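Side-chain contacts in CaaX farnesyltransferase alpha subunit Ram2 (Aspergillus fumigatus, PDB 4L9P), which probably acts as the alpha subunit of a heterodimeric enzyme that attaches farnesyl groups to CaaX proteins, and possibly geranylgeranyl groups as well: residues 170-175 and 215-220; 176-181 and 209-214; 124-129 and 164-169. The protein carries 1 engineered substitution. One frame throughout, in Å; residues are numbered along the deposited sequence. Where two conformers were deposited one is given.

Overall arrangement
All three contacts sit in the helical-hairpin superhelix of the alpha subunit, and helix 161-174 runs through the set. Contact 3 joins it to helix 123-133 in the interior, contact 1 joins its C-terminal end to the loop after helix 197-208, and contact 2 joins the turn that follows it to the start of that loop. Centres of contacts 1 and 2 are about 7 Å apart, of 1 and 3 about 13 Å, of 2 and 3 about 17 Å. Lys175 NZ to Glu213 OE1 (2.7 Å, salt bridge) ties contacts 1 and 2; Asp217 OD2 to His168 NE2 (2.7 Å, probable hydrogen bond) ties 1 and 3. The Trp126 side chain is about 10 Å from the bound farnesyl analogue, and Gln124 NE2, in one conformer, bonds the bound peptide's backbone.

Contact 1 of 3, residues 170-175 and 215-220; sequences LVRHFK and EFDAGL
The guanidinium of Arg172 has Asp217 CB over the centre of one face, 3.7 Å above its plane, and the near-parallel carboxylate of Asp217, its plane 17° away, is offset toward Arg172 CD and NH1. The backbone N of Asp217 lies over a face as well. At the edge, near the plane, is the carbonyl oxygen of Glu215, with Arg172 NH2 and Glu215 O 3.0 Å apart; the angle is too poor for a hydrogen bond. The two side chains run antiparallel alongside each other. CG of Arg172 is anti to its backbone N (chi1 -176°) and the chain stays extended to NE, which carries the charged end from helix 161-174 across to the loop. Asp217 OD2 meets the aliphatic part of the arginine, 3.5 Å from Arg172 CD, while Asp217 OD1 is 3.3 Å from Arg172 NH1. This second pair is a salt bridge, but OD1 is stacked above the guanidinium, off the line of its N-H bonds, and the attraction is purely electrostatic. A water supplies the directed link, accepting from Arg172 NH1 at 2.7 Å and donating to Asp217 OD1 at 2.6 Å. OD1 also takes a weak hydrogen bond from the backbone N of Ala218. The other oxygen, OD2, is bound by His168 NE2 one turn back on the same helix as Arg172, and Pro306 of the beta subunit Ram1 packs on Asp217. The loop is thus held between the alpha-subunit helix and the partner subunit. With a histidine, a water and an arginine face all attending one carboxylate, its negative charge is probably well stabilised, and the directed bond from His168 probably does more than the stacked arginine to fix its orientation.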
loop_
_atom_site.group_PDB
_atom_site.type_symbol
_atom_site.label_atom_id
_atom_site.label_comp_id
_atom_site.label_asym_id
_atom_site.label_seq_id
_atom_site.Cartn_x
_atom_site.Cartn_y
_atom_site.Cartn_z
ATOM N N LEU A 170 9.770 -11.130 -15.129
ATOM C CA LEU A 170 10.687 -12.016 -15.856
ATOM C C LEU A 170 9.891 -13.092 -16.555
ATOM O O LEU A 170 10.208 -13.439 -17.752
ATOM C CB LEU A 170 11.656 -12.604 -14.843
ATOM C CG LEU A 170 12.748 -13.498 -15.444
ATOM C CD1 LEU A 170 13.841 -12.619 -16.075
ATOM C CD2 LEU A 170 13.326 -14.366 -14.319
ATOM N N VAL A 171 8.908 -13.672 -15.894
ATOM C CA VAL A 171 8.080 -14.694 -16.525
ATOM C C VAL A 171 7.333 -14.158 -17.734
ATOM O O VAL A 171 7.305 -14.838 -18.787
ATOM C CB VAL A 171 7.101 -15.298 -15.483
ATOM C CG1 VAL A 171 6.042 -16.159 -16.181
ATOM C CG2 VAL A 171 7.870 -16.080 -14.458
ATOM N N ARG A 172 6.749 -12.987 -17.649
ATOM C CA ARG A 172 6.048 -12.458 -18.807
ATOM C C ARG A 172 7.029 -12.131 -19.919
ATOM O O ARG A 172 6.756 -12.409 -21.105
ATOM C CB ARG A 172 5.270 -11.217 -18.392
ATOM C CG ARG A 172 4.446 -10.677 -19.514
ATOM C CD ARG A 172 3.533 -9.541 -18.993
ATOM N NE ARG A 172 2.715 -8.983 -20.071
ATOM C CZ ARG A 172 1.505 -9.460 -20.384
ATOM N NH1 ARG A 172 1.041 -10.570 -19.759
ATOM N NH2 ARG A 172 0.818 -8.894 -21.365
ATOM N N HIS A 173 8.182 -11.566 -19.578
ATOM C CA HIS A 173 9.127 -11.095 -20.592
ATOM C C HIS A 173 9.715 -12.239 -21.388
ATOM O O HIS A 173 9.780 -12.156 -22.639
ATOM C CB HIS A 173 10.239 -10.324 -19.917
ATOM C CG HIS A 173 11.229 -9.758 -20.875
ATOM N ND1 HIS A 173 10.962 -8.617 -21.603
ATOM C CD2 HIS A 173 12.502 -10.143 -21.196
ATOM C CE1 HIS A 173 12.025 -8.325 -22.343
ATOM N NE2 HIS A 173 12.970 -9.245 -22.131
ATOM N N PHE A 174 10.161 -13.290 -20.720
ATOM C CA PHE A 174 10.782 -14.446 -21.410
ATOM C C PHE A 174 9.793 -15.589 -21.664
ATOM O O PHE A 174 10.158 -16.656 -22.143
ATOM C CB PHE A 174 11.972 -14.922 -20.602
ATOM C CG PHE A 174 13.149 -13.992 -20.673
ATOM C CD1 PHE A 174 13.754 -13.662 -21.901
ATOM C CD2 PHE A 174 13.697 -13.499 -19.499
ATOM C CE1 PHE A 174 14.854 -12.813 -21.933
ATOM C CE2 PHE A 174 14.799 -12.634 -19.521
ATOM C CZ PHE A 174 15.416 -12.305 -20.771
ATOM N N LYS A 175 8.523 -15.340 -21.360
ATOM C CA LYS A 175 7.413 -16.288 -21.643
ATOM C C LYS A 175 7.665 -17.631 -20.911
ATOM O O LYS A 175 7.699 -18.711 -21.510
ATOM C CB LYS A 175 7.200 -16.515 -23.179
ATOM C CG LYS A 175 6.911 -15.174 -23.873
ATOM C CD LYS A 175 6.489 -15.385 -25.371
ATOM C CE LYS A 175 6.328 -14.047 -26.096
ATOM N NZ LYS A 175 5.225 -13.207 -25.501
ATOM N N GLU A 215 -2.315 -7.878 -25.194
ATOM C CA GLU A 215 -3.139 -7.188 -24.209
ATOM C C GLU A 215 -2.202 -6.620 -23.121
ATOM O O GLU A 215 -1.129 -7.151 -22.900
ATOM C CB GLU A 215 -4.051 -8.206 -23.526
ATOM C CG GLU A 215 -4.986 -8.937 -24.474
ATOM C CD GLU A 215 -6.050 -8.053 -25.154
ATOM O OE1 GLU A 215 -6.709 -8.548 -26.108
ATOM O OE2 GLU A 215 -6.234 -6.870 -24.770
ATOM N N PHE A 216 -2.619 -5.571 -22.438
ATOM C CA PHE A 216 -1.876 -5.088 -21.281
ATOM C C PHE A 216 -1.885 -6.170 -20.205
ATOM O O PHE A 216 -2.833 -6.962 -20.080
ATOM C CB PHE A 216 -2.590 -3.856 -20.721
ATOM C CG PHE A 216 -2.576 -2.680 -21.641
ATOM C CD1 PHE A 216 -1.385 -2.232 -22.181
ATOM C CD2 PHE A 216 -3.757 -2.014 -21.962
ATOM C CE1 PHE A 216 -1.362 -1.089 -23.059
ATOM C CE2 PHE A 216 -3.738 -0.890 -22.851
ATOM C CZ PHE A 216 -2.547 -0.444 -23.374
ATOM N N ASP A 217 -0.838 -6.206 -19.401
ATOM C CA ASP A 217 -0.775 -7.223 -18.328
ATOM C C ASP A 217 -1.911 -7.015 -17.300
ATOM O O ASP A 217 -2.339 -5.913 -17.044
ATOM C CB ASP A 217 0.581 -7.078 -17.599
ATOM C CG ASP A 217 0.997 -8.335 -16.761
ATOM O OD1 ASP A 217 0.304 -9.421 -16.762
ATOM O OD2 ASP A 217 2.051 -8.186 -16.067
ATOM N N ALA A 218 -2.359 -8.111 -16.708
ATOM C CA ALA A 218 -3.416 -8.054 -15.728
ATOM C C ALA A 218 -3.158 -9.186 -14.740
ATOM O O ALA A 218 -2.613 -10.244 -15.103
ATOM C CB ALA A 218 -4.797 -8.268 -16.371
ATOM N N GLY A 219 -3.649 -9.077 -13.510
ATOM C CA GLY A 219 -3.583 -10.204 -12.584
ATOM C C GLY A 219 -4.614 -11.275 -12.900
ATOM O O GLY A 219 -4.450 -12.438 -12.516
ATOM N N LEU A 220 -5.681 -10.888 -13.579
ATOM C CA LEU A 220 -6.813 -11.793 -13.857
ATOM C C LEU A 220 -7.272 -11.639 -15.285
ATOM O O LEU A 220 -7.179 -10.552 -15.863
ATOM C CB LEU A 220 -8.008 -11.397 -12.952
ATOM C CG LEU A 220 -7.810 -11.620 -11.454
ATOM C CD1 LEU A 220 -8.924 -10.938 -10.627
ATOM C CD2 LEU A 220 -7.762 -13.114 -11.179
HETATM O O HOH W 1 1.718 -11.533 -17.355
#

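Contact 2 of 3, residues 176-181 and 209-214; sequences LWDHPR and GPRDEN
Trp177 and Arg211 both turn CG away from their own carbonyl carbon (chi1 -62° in Trp177), and the extended chain of Arg211 then runs flat over the indole in the opposite direction. Arg211 CG rides over one face, 3.6 Å from the centroid of the Trp177 five-membered ring in a CH-pi contact. Farther out, the guanidinium plane is 8° from parallel with the indole, and one of its faces is covered by Trp177 CB, 3.3 Å from Arg211 CZ. Trp177 and Asp178 are the middle residues of a type I beta turn, Leu176 to His179, which links helix 161-174 to helix 180-192; His179 N-caps the latter through ND1. The turn packs on the loop leaving helix 197-208. Its Asp178 crosses Arg211 at about a right angle and is gripped end-on by two nitrogens: Arg211 NH1 to Asp178 OD2 at 3.0 Å is the straighter bond (163°), and Arg211 NH2 to Asp178 OD1, also 3.0 Å, the more bent. Both oxygens are met from above the carboxylate plane. NH2 has a second acceptor in Leu206 O. On the indole rim, a water accepts from Trp177 NE1 and donates to Pro210 O.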
loop_
_atom_site.group_PDB
_atom_site.type_symbol
_atom_site.label_atom_id
_atom_site.label_comp_id
_atom_site.label_asym_id
_atom_site.label_seq_id
_atom_site.Cartn_x
_atom_site.Cartn_y
_atom_site.Cartn_z
ATOM N N LEU A 176 7.801 -17.524 -19.597
ATOM C CA LEU A 176 8.229 -18.643 -18.748
ATOM C C LEU A 176 7.082 -19.348 -18.023
ATOM O O LEU A 176 7.323 -20.125 -17.108
ATOM C CB LEU A 176 9.282 -18.183 -17.737
ATOM C CG LEU A 176 10.479 -17.464 -18.337
ATOM C CD1 LEU A 176 11.371 -17.049 -17.157
ATOM C CD2 LEU A 176 11.211 -18.401 -19.285
ATOM N N TRP A 177 5.820 -19.099 -18.407
ATOM C CA TRP A 177 4.682 -19.659 -17.621
ATOM C C TRP A 177 4.805 -21.162 -17.510
ATOM O O TRP A 177 4.506 -21.714 -16.430
ATOM C CB TRP A 177 3.334 -19.311 -18.207
ATOM C CG TRP A 177 3.038 -17.857 -18.256
ATOM C CD1 TRP A 177 2.419 -17.113 -17.279
ATOM C CD2 TRP A 177 3.281 -16.967 -19.343
ATOM N NE1 TRP A 177 2.288 -15.805 -17.682
ATOM C CE2 TRP A 177 2.833 -15.685 -18.938
ATOM C CE3 TRP A 177 3.860 -17.107 -20.610
ATOM C CZ2 TRP A 177 2.878 -14.581 -19.766
ATOM C CZ3 TRP A 177 3.905 -15.993 -21.435
ATOM C CH2 TRP A 177 3.427 -14.739 -20.998
ATOM N N ASP A 178 5.281 -21.826 -18.577
ATOM C CA ASP A 178 5.384 -23.306 -18.567
ATOM C C ASP A 178 6.810 -23.793 -18.364
ATOM O O ASP A 178 7.118 -25.005 -18.492
ATOM C CB ASP A 178 4.836 -23.901 -19.868
ATOM C CG ASP A 178 3.317 -23.664 -20.009
ATOM O OD1 ASP A 178 2.608 -23.565 -18.953
ATOM O OD2 ASP A 178 2.841 -23.491 -21.138
ATOM N N HIS A 179 7.694 -22.854 -17.991
ATOM C CA HIS A 179 9.120 -23.256 -17.755
ATOM C C HIS A 179 9.179 -24.063 -16.449
ATOM O O HIS A 179 8.700 -23.594 -15.406
ATOM C CB HIS A 179 9.951 -21.986 -17.685
ATOM C CG HIS A 179 11.427 -22.202 -17.555
ATOM N ND1 HIS A 179 12.057 -22.725 -16.427
ATOM C CD2 HIS A 179 12.405 -21.941 -18.464
ATOM C CE1 HIS A 179 13.368 -22.756 -16.656
ATOM N NE2 HIS A 179 13.589 -22.285 -17.884
ATOM N N PRO A 180 9.829 -25.229 -16.411
ATOM C CA PRO A 180 9.661 -26.101 -15.250
ATOM C C PRO A 180 10.329 -25.527 -14.015
ATOM O O PRO A 180 9.871 -25.875 -12.902
ATOM C CB PRO A 180 10.361 -27.406 -15.653
ATOM C CG PRO A 180 11.038 -27.103 -16.913
ATOM C CD PRO A 180 10.454 -25.931 -17.577
ATOM N N ARG A 181 11.328 -24.649 -14.153
ATOM C CA ARG A 181 11.927 -24.082 -12.904
ATOM C C ARG A 181 10.976 -23.123 -12.213
ATOM O O ARG A 181 11.101 -22.910 -11.016
ATOM C CB ARG A 181 13.244 -23.377 -13.153
ATOM C CG ARG A 181 14.423 -24.359 -13.188
ATOM C CD ARG A 181 14.718 -24.948 -11.785
ATOM N NE ARG A 181 15.015 -23.838 -10.860
ATOM C CZ ARG A 181 16.149 -23.139 -10.811
ATOM N NH1 ARG A 181 17.208 -23.434 -11.608
ATOM N NH2 ARG A 181 16.270 -22.127 -9.996
ATOM N N GLY A 209 -2.693 -17.082 -15.034
ATOM C CA GLY A 209 -2.553 -15.683 -15.430
ATOM C C GLY A 209 -2.638 -15.439 -16.925
ATOM O O GLY A 209 -2.275 -16.307 -17.717
ATOM N N PRO A 210 -3.138 -14.272 -17.350
ATOM C CA PRO A 210 -3.258 -14.037 -18.806
ATOM C C PRO A 210 -1.897 -13.967 -19.490
ATOM O O PRO A 210 -0.949 -13.415 -18.944
ATOM C CB PRO A 210 -3.980 -12.680 -18.899
ATOM C CG PRO A 210 -4.306 -12.273 -17.486
ATOM C CD PRO A 210 -3.741 -13.238 -16.504
ATOM N N ARG A 211 -1.820 -14.464 -20.706
ATOM C CA ARG A 211 -0.551 -14.539 -21.394
ATOM C C ARG A 211 -0.555 -13.807 -22.734
ATOM O O ARG A 211 0.468 -13.798 -23.413
ATOM C CB ARG A 211 -0.194 -16.022 -21.650
ATOM C CG ARG A 211 -0.137 -16.927 -20.408
ATOM C CD ARG A 211 0.256 -18.348 -20.838
ATOM N NE ARG A 211 0.202 -19.302 -19.715
ATOM C CZ ARG A 211 0.680 -20.542 -19.804
ATOM N NH1 ARG A 211 1.233 -20.962 -20.976
ATOM N NH2 ARG A 211 0.618 -21.357 -18.741
ATOM N N ASP A 212 -1.682 -13.239 -23.148
ATOM C CA ASP A 212 -1.767 -12.687 -24.491
ATOM C C ASP A 212 -0.852 -11.466 -24.603
ATOM O O ASP A 212 -1.081 -10.456 -23.928
ATOM C CB ASP A 212 -3.216 -12.319 -24.748
ATOM C CG ASP A 212 -3.462 -11.850 -26.180
ATOM O OD1 ASP A 212 -2.510 -11.528 -26.924
ATOM O OD2 ASP A 212 -4.643 -11.814 -26.557
ATOM N N GLU A 213 0.148 -11.523 -25.484
ATOM C CA GLU A 213 1.126 -10.438 -25.503
ATOM C C GLU A 213 0.550 -9.169 -26.132
ATOM O O GLU A 213 1.107 -8.087 -25.962
ATOM C CB GLU A 213 2.424 -10.877 -26.191
ATOM C CG GLU A 213 2.348 -10.860 -27.674
ATOM C CD GLU A 213 3.621 -11.363 -28.318
ATOM O OE1 GLU A 213 4.616 -11.656 -27.595
ATOM O OE2 GLU A 213 3.608 -11.465 -29.564
ATOM N N ASN A 214 -0.597 -9.300 -26.793
ATOM C CA ASN A 214 -1.290 -8.167 -27.387
ATOM C C ASN A 214 -2.247 -7.448 -26.446
ATOM O O ASN A 214 -2.921 -6.515 -26.840
ATOM C CB ASN A 214 -2.044 -8.618 -28.630
ATOM C CG ASN A 214 -1.111 -9.106 -29.713
ATOM O OD1 ASN A 214 -0.074 -8.464 -29.999
ATOM N ND2 ASN A 214 -1.460 -10.247 -30.336
HETATM O O HOH W 2 0.396 -13.775 -16.564
#

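Contact 3 of 3, residues 124-129 and 164-169; sequences QIWHHR and WTYRHW
Two helices of the prenyltransferase alpha-subunit repeats, 123-133 and 161-174, meet here through the buried ring of Tyr166. Within segments 124-129 and 164-169 the closest CA atoms are those of Trp126 and Tyr166, 6.5 Å apart. Arg129 lays its aliphatic chain over one face of the phenol: CD stands 3.7 Å from the Tyr166 ring centroid in a CH-pi contact, offset toward the hydroxyl end, with Arg129 CD 3.5 Å from Tyr166 CZ. Because Arg129 CG is anti to the backbone N (chi1 -165°) and the chain is extended, it crosses the phenol at about a right angle; its guanidinium, beyond CD and clear of the ring, is turned 88° to the ring plane, with Tyr166 OH near its edge. Trp126 turns the edge of its six-membered ring toward the Tyr166 face in an offset edge-to-face pair, centroids 5.6 Å apart and planes at 61°. Its CE3 also touches Tyr166 CB at 3.8 Å. Arg129 and Tyr166 share no hydrogen bond, but Asn113 receives Arg129 NH1. One carboxylate oxygen, Glu146 OE2, takes both Arg129 NE and Tyr166 OH, which probably offsets the cost of burying the arginine's charge and keeps its methylene chain pressed on the ring.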
loop_
_atom_site.group_PDB
_atom_site.type_symbol
_atom_site.label_atom_id
_atom_site.label_comp_id
_atom_site.label_asym_id
_atom_site.label_seq_id
_atom_site.Cartn_x
_atom_site.Cartn_y
_atom_site.Cartn_z
ATOM N N GLN A 124 14.779 0.381 -5.978
ATOM C CA GLN A 124 15.650 0.806 -7.054
ATOM C C GLN A 124 16.405 -0.396 -7.571
ATOM O O GLN A 124 16.517 -0.556 -8.787
ATOM C CB GLN A 124 16.663 1.815 -6.495
ATOM C CG GLN A 124 16.067 3.233 -6.258
ATOM C CD GLN A 124 15.103 3.252 -5.116
ATOM O OE1 GLN A 124 15.434 2.823 -4.009
ATOM N NE2 GLN A 124 13.896 3.760 -5.376
ATOM N N ILE A 125 16.911 -1.251 -6.669
ATOM C CA ILE A 125 17.788 -2.317 -7.164
ATOM C C ILE A 125 17.011 -3.271 -8.092
ATOM O O ILE A 125 17.516 -3.789 -9.099
ATOM C CB ILE A 125 18.291 -3.126 -5.911
ATOM C CG1 ILE A 125 19.396 -2.318 -5.232
ATOM C CG2 ILE A 125 18.731 -4.567 -6.227
ATOM C CD1 ILE A 125 19.659 -2.871 -3.772
ATOM N N TRP A 126 15.747 -3.503 -7.773
ATOM C CA TRP A 126 14.924 -4.437 -8.527
ATOM C C TRP A 126 14.284 -3.799 -9.740
ATOM O O TRP A 126 14.113 -4.469 -10.763
ATOM C CB TRP A 126 13.921 -5.168 -7.594
ATOM C CG TRP A 126 14.753 -6.035 -6.683
ATOM C CD1 TRP A 126 15.239 -5.745 -5.419
ATOM C CD2 TRP A 126 15.317 -7.293 -7.042
ATOM N NE1 TRP A 126 16.125 -6.724 -5.016
ATOM C CE2 TRP A 126 16.175 -7.694 -5.997
ATOM C CE3 TRP A 126 15.196 -8.111 -8.175
ATOM C CZ2 TRP A 126 16.903 -8.897 -6.051
ATOM C CZ3 TRP A 126 15.902 -9.280 -8.229
ATOM C CH2 TRP A 126 16.753 -9.685 -7.159
ATOM N N HIS A 127 13.988 -2.500 -9.670
ATOM C CA HIS A 127 13.623 -1.761 -10.876
ATOM C C HIS A 127 14.820 -1.718 -11.859
ATOM O O HIS A 127 14.663 -1.981 -13.057
ATOM C CB HIS A 127 13.110 -0.350 -10.593
ATOM C CG HIS A 127 12.757 0.354 -11.854
ATOM N ND1 HIS A 127 11.736 -0.078 -12.668
ATOM C CD2 HIS A 127 13.331 1.412 -12.482
ATOM C CE1 HIS A 127 11.685 0.689 -13.751
ATOM N NE2 HIS A 127 12.635 1.608 -13.657
ATOM N N HIS A 128 16.037 -1.462 -11.349
ATOM C CA HIS A 128 17.220 -1.364 -12.211
ATOM C C HIS A 128 17.420 -2.703 -12.891
ATOM O O HIS A 128 17.760 -2.768 -14.085
ATOM C CB HIS A 128 18.429 -1.019 -11.344
ATOM C CG HIS A 128 19.663 -0.729 -12.123
ATOM N ND1 HIS A 128 19.804 0.417 -12.883
ATOM C CD2 HIS A 128 20.848 -1.387 -12.166
ATOM C CE1 HIS A 128 21.032 0.427 -13.409
ATOM N NE2 HIS A 128 21.694 -0.656 -12.991
ATOM N N ARG A 129 17.211 -3.809 -12.185
ATOM C CA ARG A 129 17.381 -5.140 -12.788
ATOM C C ARG A 129 16.429 -5.299 -13.984
ATOM O O ARG A 129 16.817 -5.825 -15.046
ATOM C CB ARG A 129 17.135 -6.247 -11.757
ATOM C CG ARG A 129 17.673 -7.600 -12.256
ATOM C CD ARG A 129 17.410 -8.689 -11.204
ATOM N NE ARG A 129 18.275 -9.856 -11.461
ATOM C CZ ARG A 129 19.517 -9.991 -10.999
ATOM N NH1 ARG A 129 20.042 -9.076 -10.161
ATOM N NH2 ARG A 129 20.254 -11.051 -11.410
ATOM N N TRP A 164 9.600 -10.936 -5.835
ATOM C CA TRP A 164 8.503 -11.567 -6.526
ATOM C C TRP A 164 7.963 -10.716 -7.663
ATOM O O TRP A 164 7.625 -11.274 -8.722
ATOM C CB TRP A 164 7.346 -11.879 -5.524
ATOM C CG TRP A 164 7.657 -13.078 -4.634
ATOM C CD1 TRP A 164 7.999 -13.062 -3.274
ATOM C CD2 TRP A 164 7.691 -14.443 -5.056
ATOM N NE1 TRP A 164 8.188 -14.366 -2.850
ATOM C CE2 TRP A 164 8.006 -15.227 -3.913
ATOM C CE3 TRP A 164 7.448 -15.100 -6.294
ATOM C CZ2 TRP A 164 8.048 -16.643 -3.959
ATOM C CZ3 TRP A 164 7.540 -16.482 -6.349
ATOM C CH2 TRP A 164 7.841 -17.269 -5.184
ATOM N N THR A 165 7.837 -9.401 -7.489
ATOM C CA THR A 165 7.387 -8.542 -8.571
ATOM C C THR A 165 8.330 -8.660 -9.761
ATOM O O THR A 165 7.873 -8.803 -10.919
ATOM C CB THR A 165 7.288 -7.081 -8.079
ATOM O OG1 THR A 165 6.213 -7.032 -7.106
ATOM C CG2 THR A 165 6.975 -6.149 -9.252
ATOM N N TYR A 166 9.642 -8.647 -9.479
ATOM C CA TYR A 166 10.597 -8.827 -10.607
ATOM C C TYR A 166 10.376 -10.188 -11.246
ATOM O O TYR A 166 10.387 -10.299 -12.507
ATOM C CB TYR A 166 11.988 -8.688 -10.069
ATOM C CG TYR A 166 13.036 -9.043 -11.173
ATOM C CD1 TYR A 166 13.393 -8.107 -12.179
ATOM C CD2 TYR A 166 13.547 -10.337 -11.237
ATOM C CE1 TYR A 166 14.292 -8.474 -13.179
ATOM C CE2 TYR A 166 14.429 -10.705 -12.253
ATOM C CZ TYR A 166 14.776 -9.742 -13.200
ATOM O OH TYR A 166 15.689 -10.048 -14.194
ATOM N N ARG A 167 10.173 -11.239 -10.467
ATOM C CA ARG A 167 10.034 -12.560 -11.082
ATOM C C ARG A 167 8.749 -12.640 -11.922
ATOM O O ARG A 167 8.749 -13.319 -12.961
ATOM C CB ARG A 167 10.098 -13.677 -10.012
ATOM C CG ARG A 167 10.384 -15.072 -10.672
ATOM C CD ARG A 167 10.697 -16.149 -9.655
ATOM N NE ARG A 167 11.108 -17.340 -10.387
ATOM C CZ ARG A 167 11.903 -18.292 -9.924
ATOM N NH1 ARG A 167 12.354 -18.245 -8.674
ATOM N NH2 ARG A 167 12.274 -19.276 -10.771
ATOM N N HIS A 168 7.668 -11.930 -11.540
ATOM C CA HIS A 168 6.477 -11.921 -12.406
ATOM C C HIS A 168 6.848 -11.245 -13.735
ATOM O O HIS A 168 6.475 -11.776 -14.809
ATOM C CB HIS A 168 5.392 -11.031 -11.742
ATOM C CG HIS A 168 4.261 -10.711 -12.656
ATOM N ND1 HIS A 168 3.159 -11.534 -12.748
ATOM C CD2 HIS A 168 4.097 -9.738 -13.602
ATOM C CE1 HIS A 168 2.341 -11.073 -13.694
ATOM N NE2 HIS A 168 2.880 -9.987 -14.231
ATOM N N TRP A 169 7.571 -10.125 -13.694
ATOM C CA TRP A 169 7.973 -9.452 -14.929
ATOM C C TRP A 169 8.842 -10.413 -15.768
ATOM O O TRP A 169 8.683 -10.469 -17.016
ATOM C CB TRP A 169 8.756 -8.151 -14.584
ATOM C CG TRP A 169 9.347 -7.563 -15.817
ATOM C CD1 TRP A 169 8.743 -6.725 -16.742
ATOM C CD2 TRP A 169 10.613 -7.891 -16.355
ATOM N NE1 TRP A 169 9.578 -6.494 -17.789
ATOM C CE2 TRP A 169 10.737 -7.202 -17.600
ATOM C CE3 TRP A 169 11.670 -8.681 -15.897
ATOM C CZ2 TRP A 169 11.887 -7.309 -18.402
ATOM C CZ3 TRP A 169 12.802 -8.808 -16.737
ATOM C CH2 TRP A 169 12.881 -8.117 -17.957
#